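Erythromycin C-12 hydroxylase (Saccharopolyspora erythraea, PDB 2JJN) catalyses the heme-dependent hydroxylation of erythromycin D at C-12 of its macrolactone ring, using NADPH and molecular oxygen to give erythromycin C. Local coordinates at residues A[380-385]-A[400-405]; A[167-172]-A[390-395]; A[371-376]-A[405-410]. The protein carries 2 engineered substitutions. All blocks are in the same frame, centred on the assembly; numbering follows the deposited sequence.

How the contacts relate
Each contact has at least one segment in the C-terminal part of the chain; contact 2 joins it to the end of helix 165-171. Contact 1 and contact 3 share Ser-405, and contact 1 is nested inside the loop that contact 3 closes; their centres are about 15 Å apart, and Ala-403 CB packs on Phe-374 CD1 at 3.4 Å. Both are surface contacts away from the heme- and substrate-binding residues. Contact 2 is separate, its centre about 23 Å from that of contact 1 and about 32 Å from that of contact 3. It lies nearest the active site: the Val-393 side chain is about 9 Å from the heme, and that of Ile-392 about 6 Å from the side chain of the substrate-binding Gln-292.

Contact 1 (A[380-385]-A[400-405]); sequences DRDDER and PVLAGS. With SO4 (sulfate ion), chain C.
Asp-380 meets Leu-402 side chain to side chain, and both CB atoms point toward the opposing segment. The two side chains run at a slant to each other: Asp-380 CB lies 3.6 Å from Leu-402 CG, in the leucine conformer described here. Asp-380 CG stands anti to its backbone N (chi1 172°), which places the carboxylate beside the isobutyl branches, OD2 being 3.9 Å from Leu-402 CD2. This half of the carboxylate contact is therefore van der Waals in character. Its polar demand is met elsewhere. Water 1 donates to Asp-380 OD2 at 2.7 Å and to Val-401 O at 2.9 Å, bridging side chain and strand. OD1 instead accepts from Asp-382 N at 2.9 Å, which makes an Asx turn and ties the carboxylate to its own loop. Two residues before Leu-402, Pro-400 sets its ring against the aspartate backbone, CB being 3.6 Å from Asp-380 O. The backbones are joined by Asp-380 N, which donates to Pro-400 O at 2.8 Å in a nearly straight bond (173° at the hydrogen), with the nitrogen lying 44° above the carbonyl plane. Arg-381 turns its CB away from the strand and joins Arg-385 in gripping a sulfate ion, probably from the crystallisation liquor. Arg-381 NE reaches O1 of the sulfate at 2.8 Å and NH2 binds O4, whereas NE and NH2 of Arg-385 converge on O3; His-388 and Leu-386 N also bind the ion. The backbone bond continues the pairing of Leu-402 with Thr-378, while Val-401 pairs with Phe-133 on the other flank. The arrangement is thus the exit from an edge strand of a three-stranded antiparallel sheet, consistent with the β3 sheet of the cytochrome P450 fold.

Contact 2 (A[167-172]-A[390-395]); sequences GALVDI and EQIVLG
Gln-391 reaches across to the last turn of helix 165-171, where its NE2 donates to two backbone carbonyls, Leu-169 O at 2.8 Å and Ile-172 O at 2.7 Å. Both acceptors lie close to the plane of the amide, 9° and 2° out of it, as expected when each N-H is directed at its own oxygen. OE1 accepts from Met-174 N, so the amide is fixed at both ends and its flip state is well defined. The chain arrives there from an unusual first torsion, chi1 22°, which carries CG to 3.6 Å from Leu-169 O. The second tight point is apolar: in the leucine conformer described here, Leu-169 CD1 sits 3.9 Å from both methyls of Val-393, the side chains crossing at about a right angle. Packing slackens beside these points. In that same conformer Leu-169 CD2 is 4.2 Å from Ile-392 CG2, and near Glu-390 water 2 mediates, donating to Leu-169 O and accepting from Gln-391 N. The segment 390-395 has its own bend, a classic gamma turn at Ile-392 closed by Val-393 N to Gln-391 O, consistent with the substrate-facing turn near the C terminus of P450s. Behind the contact, Leu-169 and Val-393 both rest on Ile-244 of helix 228-259, and Ile-172 packs on helix 180-206.

Contact 3 (A[371-376]-A[405-410]); sequences IARFGR and SSPRQS
Pro-407 lies against Arg-373, its CD 3.6 Å from Arg-373 CG and 3.3 Å from Arg-373 O. The same CD lies over one face of the guanidinium, 3.7 Å above its plane and displaced toward the rim. Next in the chain, Phe-374 presents its ring edge to Ser-405 O, CD1 being 3.5 Å away, while Phe-374 CA makes a CA-H...O contact with that oxygen, also at 3.5 Å. One step out, the arginine is laid over its neighbour: with CG anti to the backbone N (chi1 -177°), Arg-373 CG lies above the centre of the Phe-374 ring. On the tail side of the contact, Ser-406 OG accepts from Arg-408 N at 3.0 Å, an ST turn within the type I turn from Ser-406 to Gln-409, and also bonds Glu-131. Water 3 accepts from Ser-405 N and lies 2.8 Å from Phe-374 O. Chemically, then, the end of helix 356-374 and the C-terminal tail meet through dispersion and a C-H...O contact plus water, with two arginines side by side in the Arg-408 conformer described here (Arg-373 NH2 to Arg-408 NE 5.8 Å), whose mutual repulsion solvent would probably screen.

Contact 1 (A[380-385]-A[400-405])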
loop_
_atom_site.group_PDB
_atom_site.type_symbol
_atom_site.label_atom_id
_atom_site.label_comp_id
_atom_site.label_asym_id
_atom_site.label_seq_id
_atom_site.Cartn_x
_atom_site.Cartn_y
_atom_site.Cartn_z
ATOM N N ASP A 380 22.253 -4.118 -6.044
ATOM C CA ASP A 380 23.160 -4.598 -7.143
ATOM C C ASP A 380 22.677 -4.050 -8.487
ATOM O O ASP A 380 21.580 -4.413 -8.999
ATOM C CB ASP A 380 23.162 -6.145 -7.118
ATOM C CG ASP A 380 23.905 -6.815 -8.303
ATOM O OD1 ASP A 380 24.686 -6.133 -9.021
ATOM O OD2 ASP A 380 23.698 -8.066 -8.479
ATOM N N ARG A 381 23.505 -3.194 -9.077
ATOM C CA ARG A 381 23.226 -2.662 -10.417
ATOM C C ARG A 381 24.238 -3.145 -11.467
ATOM O O ARG A 381 24.457 -2.468 -12.484
ATOM C CB ARG A 381 23.143 -1.134 -10.372
ATOM C CG ARG A 381 22.096 -0.634 -9.346
ATOM C CD ARG A 381 21.896 0.853 -9.432
ATOM N NE ARG A 381 20.779 1.355 -8.617
ATOM C CZ ARG A 381 20.827 1.568 -7.300
ATOM N NH1 ARG A 381 21.918 1.296 -6.592
ATOM N NH2 ARG A 381 19.767 2.054 -6.693
ATOM N N ASP A 382 24.828 -4.320 -11.231
ATOM C CA ASP A 382 25.829 -4.896 -12.157
ATOM C C ASP A 382 25.330 -5.172 -13.582
ATOM O O ASP A 382 26.110 -5.074 -14.542
ATOM C CB ASP A 382 26.422 -6.193 -11.582
ATOM C CG ASP A 382 27.271 -5.952 -10.343
ATOM O OD1 ASP A 382 27.614 -6.953 -9.669
ATOM O OD2 ASP A 382 27.576 -4.771 -10.021
ATOM N N ASP A 383 24.056 -5.538 -13.720
ATOM C CA ASP A 383 23.518 -5.886 -15.035
ATOM C C ASP A 383 22.590 -4.822 -15.596
ATOM O O ASP A 383 22.426 -4.721 -16.820
ATOM C CB ASP A 383 22.839 -7.256 -15.008
ATOM C CG ASP A 383 23.787 -8.351 -14.563
ATOM O OD1 ASP A 383 24.852 -8.497 -15.208
ATOM O OD2 ASP A 383 23.490 -9.041 -13.561
ATOM N N GLU A 384 22.000 -4.017 -14.704
ATOM C CA GLU A 384 21.052 -2.968 -15.112
ATOM C C GLU A 384 20.615 -2.079 -13.941
ATOM O O GLU A 384 20.740 -2.463 -12.764
ATOM C CB GLU A 384 19.814 -3.604 -15.731
ATOM C CG GLU A 384 19.254 -4.718 -14.885
ATOM C CD GLU A 384 17.808 -5.002 -15.182
ATOM O OE1 GLU A 384 17.494 -5.389 -16.326
ATOM O OE2 GLU A 384 16.986 -4.852 -14.256
ATOM N N ARG A 385 20.125 -0.886 -14.274
ATOM C CA ARG A 385 19.457 -0.046 -13.302
ATOM C C ARG A 385 18.125 -0.667 -12.955
ATOM O O ARG A 385 17.619 -1.549 -13.664
ATOM C CB ARG A 385 19.279 1.374 -13.839
ATOM C CG ARG A 385 20.612 2.007 -14.186
ATOM C CD ARG A 385 20.622 3.493 -13.933
ATOM N NE ARG A 385 20.527 3.825 -12.510
ATOM C CZ ARG A 385 21.558 3.838 -11.662
ATOM N NH1 ARG A 385 22.782 3.502 -12.066
ATOM N NH2 ARG A 385 21.357 4.169 -10.390
ATOM N N PRO A 400 17.585 -6.488 -6.995
ATOM C CA PRO A 400 18.761 -7.318 -6.820
ATOM C C PRO A 400 19.600 -6.729 -5.723
ATOM O O PRO A 400 19.854 -5.508 -5.693
ATOM C CB PRO A 400 19.479 -7.190 -8.183
ATOM C CG PRO A 400 18.421 -6.679 -9.134
ATOM C CD PRO A 400 17.476 -5.858 -8.322
ATOM N N VAL A 401 19.999 -7.579 -4.794
ATOM C CA VAL A 401 20.860 -7.109 -3.705
ATOM C C VAL A 401 22.080 -7.997 -3.562
ATOM O O VAL A 401 22.131 -9.143 -4.037
ATOM C CB VAL A 401 20.079 -7.101 -2.349
ATOM C CG1 VAL A 401 18.967 -6.029 -2.394
ATOM C CG2 VAL A 401 19.475 -8.521 -2.086
ATOM N N LEU A 402 23.066 -7.441 -2.859
ATOM C CA LEU A 402 24.290 -8.173 -2.546
ATOM C C LEU A 402 24.505 -8.088 -1.050
ATOM O O LEU A 402 24.457 -6.989 -0.463
ATOM C CB LEU A 402 25.481 -7.552 -3.276
ATOM C CG LEU A 402 25.461 -7.598 -4.802
ATOM C CD1 LEU A 402 26.476 -6.625 -5.409
ATOM C CD2 LEU A 402 25.685 -9.005 -5.299
ATOM N N ALA A 403 24.733 -9.251 -0.435
ATOM C CA ALA A 403 25.166 -9.345 0.951
ATOM C C ALA A 403 26.686 -9.492 0.976
ATOM O O ALA A 403 27.223 -10.531 0.519
ATOM C CB ALA A 403 24.531 -10.580 1.597
ATOM N N GLY A 404 27.377 -8.513 1.502
ATOM C CA GLY A 404 28.820 -8.671 1.678
ATOM C C GLY A 404 29.208 -9.627 2.804
ATOM O O GLY A 404 30.378 -10.071 2.866
ATOM N N SER A 405 28.245 -9.951 3.695
ATOM C CA SER A 405 28.495 -10.862 4.800
ATOM C C SER A 405 27.256 -11.728 4.982
ATOM O O SER A 405 26.112 -11.263 4.840
ATOM C CB SER A 405 28.703 -10.030 6.087
ATOM O OG SER A 405 29.810 -9.124 5.915
HETATM S S SO4 C . 18.021 3.264 -9.951
HETATM O O1 SO4 C . 18.776 2.106 -10.398
HETATM O O2 SO4 C . 16.675 3.153 -10.469
HETATM O O3 SO4 C . 18.640 4.491 -10.445
HETATM O O4 SO4 C . 18.012 3.364 -8.487
HETATM O O HOH W 1 22.247 -9.675 -6.848
#

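Contact 2 (A[167-172]-A[390-395])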
loop_
_atom_site.group_PDB
_atom_site.type_symbol
_atom_site.label_atom_id
_atom_site.label_comp_id
_atom_site.label_asym_id
_atom_site.label_seq_id
_atom_site.Cartn_x
_atom_site.Cartn_y
_atom_site.Cartn_z
ATOM N N GLY A 167 2.329 -7.536 -12.434
ATOM C CA GLY A 167 2.110 -7.501 -13.872
ATOM C C GLY A 167 1.026 -6.514 -14.260
ATOM O O GLY A 167 1.187 -5.752 -15.217
ATOM N N ALA A 168 -0.089 -6.552 -13.532
ATOM C CA ALA A 168 -1.233 -5.670 -13.812
ATOM C C ALA A 168 -0.798 -4.201 -13.715
ATOM O O ALA A 168 -1.174 -3.360 -14.546
ATOM C CB ALA A 168 -2.355 -5.948 -12.812
ATOM N N LEU A 169 0.011 -3.899 -12.692
ATOM C CA LEU A 169 0.454 -2.528 -12.463
ATOM C C LEU A 169 1.349 -2.062 -13.591
ATOM O O LEU A 169 1.453 -0.862 -13.848
ATOM C CB LEU A 169 1.204 -2.411 -11.112
ATOM C CG LEU A 169 0.433 -2.663 -9.813
ATOM C CD1 LEU A 169 1.264 -2.297 -8.579
ATOM C CD2 LEU A 169 -0.897 -1.906 -9.779
ATOM N N VAL A 170 1.990 -3.008 -14.282
ATOM C CA VAL A 170 2.844 -2.666 -15.410
ATOM C C VAL A 170 2.073 -2.679 -16.731
ATOM O O VAL A 170 2.273 -1.804 -17.596
ATOM C CB VAL A 170 4.102 -3.581 -15.488
ATOM C CG1 VAL A 170 4.870 -3.332 -16.782
ATOM C CG2 VAL A 170 5.011 -3.332 -14.266
ATOM N N ASP A 171 1.194 -3.667 -16.883
ATOM C CA ASP A 171 0.549 -3.930 -18.182
ATOM C C ASP A 171 -0.748 -3.166 -18.450
ATOM O O ASP A 171 -1.064 -2.854 -19.622
ATOM C CB ASP A 171 0.325 -5.428 -18.353
ATOM C CG ASP A 171 1.608 -6.151 -18.658
ATOM O OD1 ASP A 171 1.874 -7.190 -18.028
ATOM O OD2 ASP A 171 2.364 -5.647 -19.523
ATOM N N ILE A 172 -1.499 -2.868 -17.396
ATOM C CA ILE A 172 -2.722 -2.100 -17.564
ATOM C C ILE A 172 -2.389 -0.624 -17.456
ATOM O O ILE A 172 -2.043 -0.147 -16.393
ATOM C CB ILE A 172 -3.821 -2.478 -16.523
ATOM C CG1 ILE A 172 -4.117 -3.989 -16.559
ATOM C CG2 ILE A 172 -5.090 -1.654 -16.782
ATOM C CD1 ILE A 172 -5.077 -4.484 -15.502
ATOM N N GLU A 390 6.048 2.343 -13.124
ATOM C CA GLU A 390 5.835 3.628 -13.750
ATOM C C GLU A 390 4.525 4.261 -13.323
ATOM O O GLU A 390 4.305 5.457 -13.524
ATOM C CB GLU A 390 5.796 3.474 -15.266
ATOM C CG GLU A 390 6.921 2.618 -15.817
ATOM C CD GLU A 390 7.517 3.161 -17.097
ATOM O OE1 GLU A 390 6.773 3.743 -17.922
ATOM O OE2 GLU A 390 8.741 3.004 -17.268
ATOM N N GLN A 391 3.647 3.460 -12.740
ATOM C CA GLN A 391 2.369 3.985 -12.280
ATOM C C GLN A 391 1.930 3.402 -10.961
ATOM O O GLN A 391 2.365 2.301 -10.541
ATOM C CB GLN A 391 1.285 3.804 -13.348
ATOM C CG GLN A 391 1.606 2.717 -14.337
ATOM C CD GLN A 391 0.441 2.359 -15.235
ATOM O OE1 GLN A 391 -0.086 3.202 -15.983
ATOM N NE2 GLN A 391 0.025 1.099 -15.157
ATOM N N ILE A 392 1.033 4.160 -10.331
ATOM C CA ILE A 392 0.269 3.720 -9.170
ATOM C C ILE A 392 1.097 3.672 -7.877
ATOM O O ILE A 392 0.785 4.421 -6.930
ATOM C CB ILE A 392 -0.463 2.379 -9.407
ATOM C CG1 ILE A 392 -1.380 2.488 -10.646
ATOM C CG2 ILE A 392 -1.231 1.950 -8.145
ATOM C CD1 ILE A 392 -2.279 3.678 -10.687
ATOM N N VAL A 393 2.120 2.816 -7.845
ATOM C CA VAL A 393 2.953 2.658 -6.649
ATOM C C VAL A 393 4.310 3.300 -6.843
ATOM O O VAL A 393 4.777 3.532 -7.981
ATOM C CB VAL A 393 3.095 1.182 -6.221
ATOM C CG1 VAL A 393 1.745 0.548 -5.928
ATOM C CG2 VAL A 393 3.845 0.375 -7.287
ATOM N N LEU A 394 4.935 3.644 -5.717
ATOM C CA LEU A 394 6.282 4.191 -5.732
ATOM C C LEU A 394 7.270 3.119 -5.273
ATOM O O LEU A 394 7.392 2.852 -4.095
ATOM C CB LEU A 394 6.346 5.438 -4.810
ATOM C CG LEU A 394 7.678 6.154 -4.823
ATOM C CD1 LEU A 394 7.803 7.015 -6.103
ATOM C CD2 LEU A 394 7.853 7.071 -3.603
ATOM N N GLY A 395 7.967 2.460 -6.211
ATOM C CA GLY A 395 8.756 1.293 -5.823
ATOM C C GLY A 395 9.404 0.666 -7.037
ATOM O O GLY A 395 9.305 1.191 -8.151
HETATM O O HOH W 2 3.842 0.405 -13.245
#

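Contact 3 (A[371-376]-A[405-410])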
loop_
_atom_site.group_PDB
_atom_site.type_symbol
_atom_site.label_atom_id
_atom_site.label_comp_id
_atom_site.label_asym_id
_atom_site.label_seq_id
_atom_site.Cartn_x
_atom_site.Cartn_y
_atom_site.Cartn_z
ATOM N N ILE A 371 18.827 -7.877 8.993
ATOM C CA ILE A 371 20.018 -7.399 9.724
ATOM C C ILE A 371 20.622 -8.569 10.522
ATOM O O ILE A 371 21.862 -8.715 10.589
ATOM C CB ILE A 371 19.620 -6.237 10.628
ATOM C CG1 ILE A 371 19.367 -5.013 9.753
ATOM C CG2 ILE A 371 20.728 -5.916 11.630
ATOM C CD1 ILE A 371 18.721 -3.830 10.542
ATOM N N ALA A 372 19.773 -9.416 11.124
ATOM C CA ALA A 372 20.275 -10.551 11.896
ATOM C C ALA A 372 21.152 -11.460 11.054
ATOM O O ALA A 372 22.202 -11.946 11.503
ATOM C CB ALA A 372 19.095 -11.365 12.518
ATOM N N ARG A 373 20.730 -11.719 9.818
ATOM C CA ARG A 373 21.489 -12.646 8.982
ATOM C C ARG A 373 22.657 -11.994 8.307
ATOM O O ARG A 373 23.771 -12.573 8.270
ATOM C CB ARG A 373 20.577 -13.333 7.931
ATOM C CG ARG A 373 21.356 -14.350 7.103
ATOM C CD ARG A 373 20.439 -15.162 6.168
ATOM N NE ARG A 373 21.223 -15.880 5.134
ATOM C CZ ARG A 373 21.777 -17.082 5.280
ATOM N NH1 ARG A 373 21.719 -17.746 6.446
ATOM N NH2 ARG A 373 22.460 -17.612 4.271
ATOM N N PHE A 374 22.452 -10.809 7.761
ATOM C CA PHE A 374 23.462 -10.256 6.814
ATOM C C PHE A 374 24.144 -9.012 7.389
ATOM O O PHE A 374 25.197 -8.587 6.839
ATOM C CB PHE A 374 22.751 -9.802 5.558
ATOM C CG PHE A 374 22.019 -10.891 4.791
ATOM C CD1 PHE A 374 22.707 -11.938 4.153
ATOM C CD2 PHE A 374 20.634 -10.839 4.699
ATOM C CE1 PHE A 374 22.032 -12.909 3.397
ATOM C CE2 PHE A 374 19.924 -11.797 3.932
ATOM C CZ PHE A 374 20.634 -12.835 3.258
ATOM N N GLY A 375 23.551 -8.411 8.409
ATOM C CA GLY A 375 23.985 -7.081 8.914
ATOM C C GLY A 375 23.581 -5.901 8.036
ATOM O O GLY A 375 23.269 -4.839 8.552
ATOM N N ARG A 376 23.648 -6.077 6.723
ATOM C CA ARG A 376 23.224 -5.072 5.742
ATOM C C ARG A 376 23.027 -5.734 4.373
ATOM O O ARG A 376 23.472 -6.875 4.150
ATOM C CB ARG A 376 24.272 -3.948 5.659
ATOM C CG ARG A 376 25.605 -4.441 5.084
ATOM C CD ARG A 376 26.650 -3.290 4.945
ATOM N NE ARG A 376 27.073 -2.941 6.303
ATOM C CZ ARG A 376 26.932 -1.760 6.912
ATOM N NH1 ARG A 376 26.478 -0.660 6.304
ATOM N NH2 ARG A 376 27.348 -1.663 8.153
ATOM N N SER A 405 28.245 -9.951 3.695
ATOM C CA SER A 405 28.495 -10.862 4.800
ATOM C C SER A 405 27.256 -11.728 4.982
ATOM O O SER A 405 26.112 -11.263 4.840
ATOM C CB SER A 405 28.703 -10.030 6.087
ATOM O OG SER A 405 29.810 -9.124 5.915
ATOM N N SER A 406 27.511 -12.995 5.324
ATOM C CA SER A 406 26.418 -13.908 5.692
ATOM C C SER A 406 26.993 -15.090 6.427
ATOM O O SER A 406 28.221 -15.289 6.432
ATOM C CB SER A 406 25.698 -14.436 4.475
ATOM O OG SER A 406 26.427 -15.543 3.918
ATOM N N PRO A 407 26.123 -15.867 7.075
ATOM C CA PRO A 407 26.611 -17.057 7.787
ATOM C C PRO A 407 27.213 -18.110 6.912
ATOM O O PRO A 407 27.773 -19.055 7.497
ATOM C CB PRO A 407 25.367 -17.629 8.520
ATOM C CG PRO A 407 24.438 -16.381 8.626
ATOM C CD PRO A 407 24.686 -15.641 7.316
ATOM N N ARG A 408 27.164 -17.947 5.566
ATOM C CA ARG A 408 27.774 -18.944 4.683
ATOM C C ARG A 408 29.284 -18.771 4.553
ATOM O O ARG A 408 29.983 -19.705 4.086
ATOM C CB ARG A 408 27.171 -18.876 3.279
ATOM C CG ARG A 408 25.738 -19.325 3.142
ATOM C CD ARG A 408 25.639 -20.820 3.063
ATOM N NE ARG A 408 26.250 -21.351 1.852
ATOM C CZ ARG A 408 27.425 -21.977 1.773
ATOM N NH1 ARG A 408 28.224 -22.233 2.858
ATOM N NH2 ARG A 408 27.822 -22.373 0.574
ATOM N N GLN A 409 29.784 -17.599 4.945
ATOM C CA GLN A 409 31.222 -17.301 4.703
ATOM C C GLN A 409 32.085 -18.095 5.647
ATOM O O GLN A 409 31.768 -18.181 6.809
ATOM C CB GLN A 409 31.470 -15.820 4.847
ATOM C CG GLN A 409 30.765 -15.119 3.724
ATOM C CD GLN A 409 30.814 -13.639 3.784
ATOM O OE1 GLN A 409 30.732 -12.967 2.721
ATOM N NE2 GLN A 409 30.852 -13.093 4.972
ATOM N N SER A 410 33.149 -18.714 5.143
ATOM C CA SER A 410 34.025 -19.493 6.045
ATOM C C SER A 410 35.498 -19.304 5.748
ATOM O O SER A 410 35.850 -18.757 4.711
ATOM C CB SER A 410 33.697 -20.983 5.938
ATOM O OG SER A 410 33.972 -21.448 4.622
HETATM O O HOH W 3 25.995 -8.033 4.229
#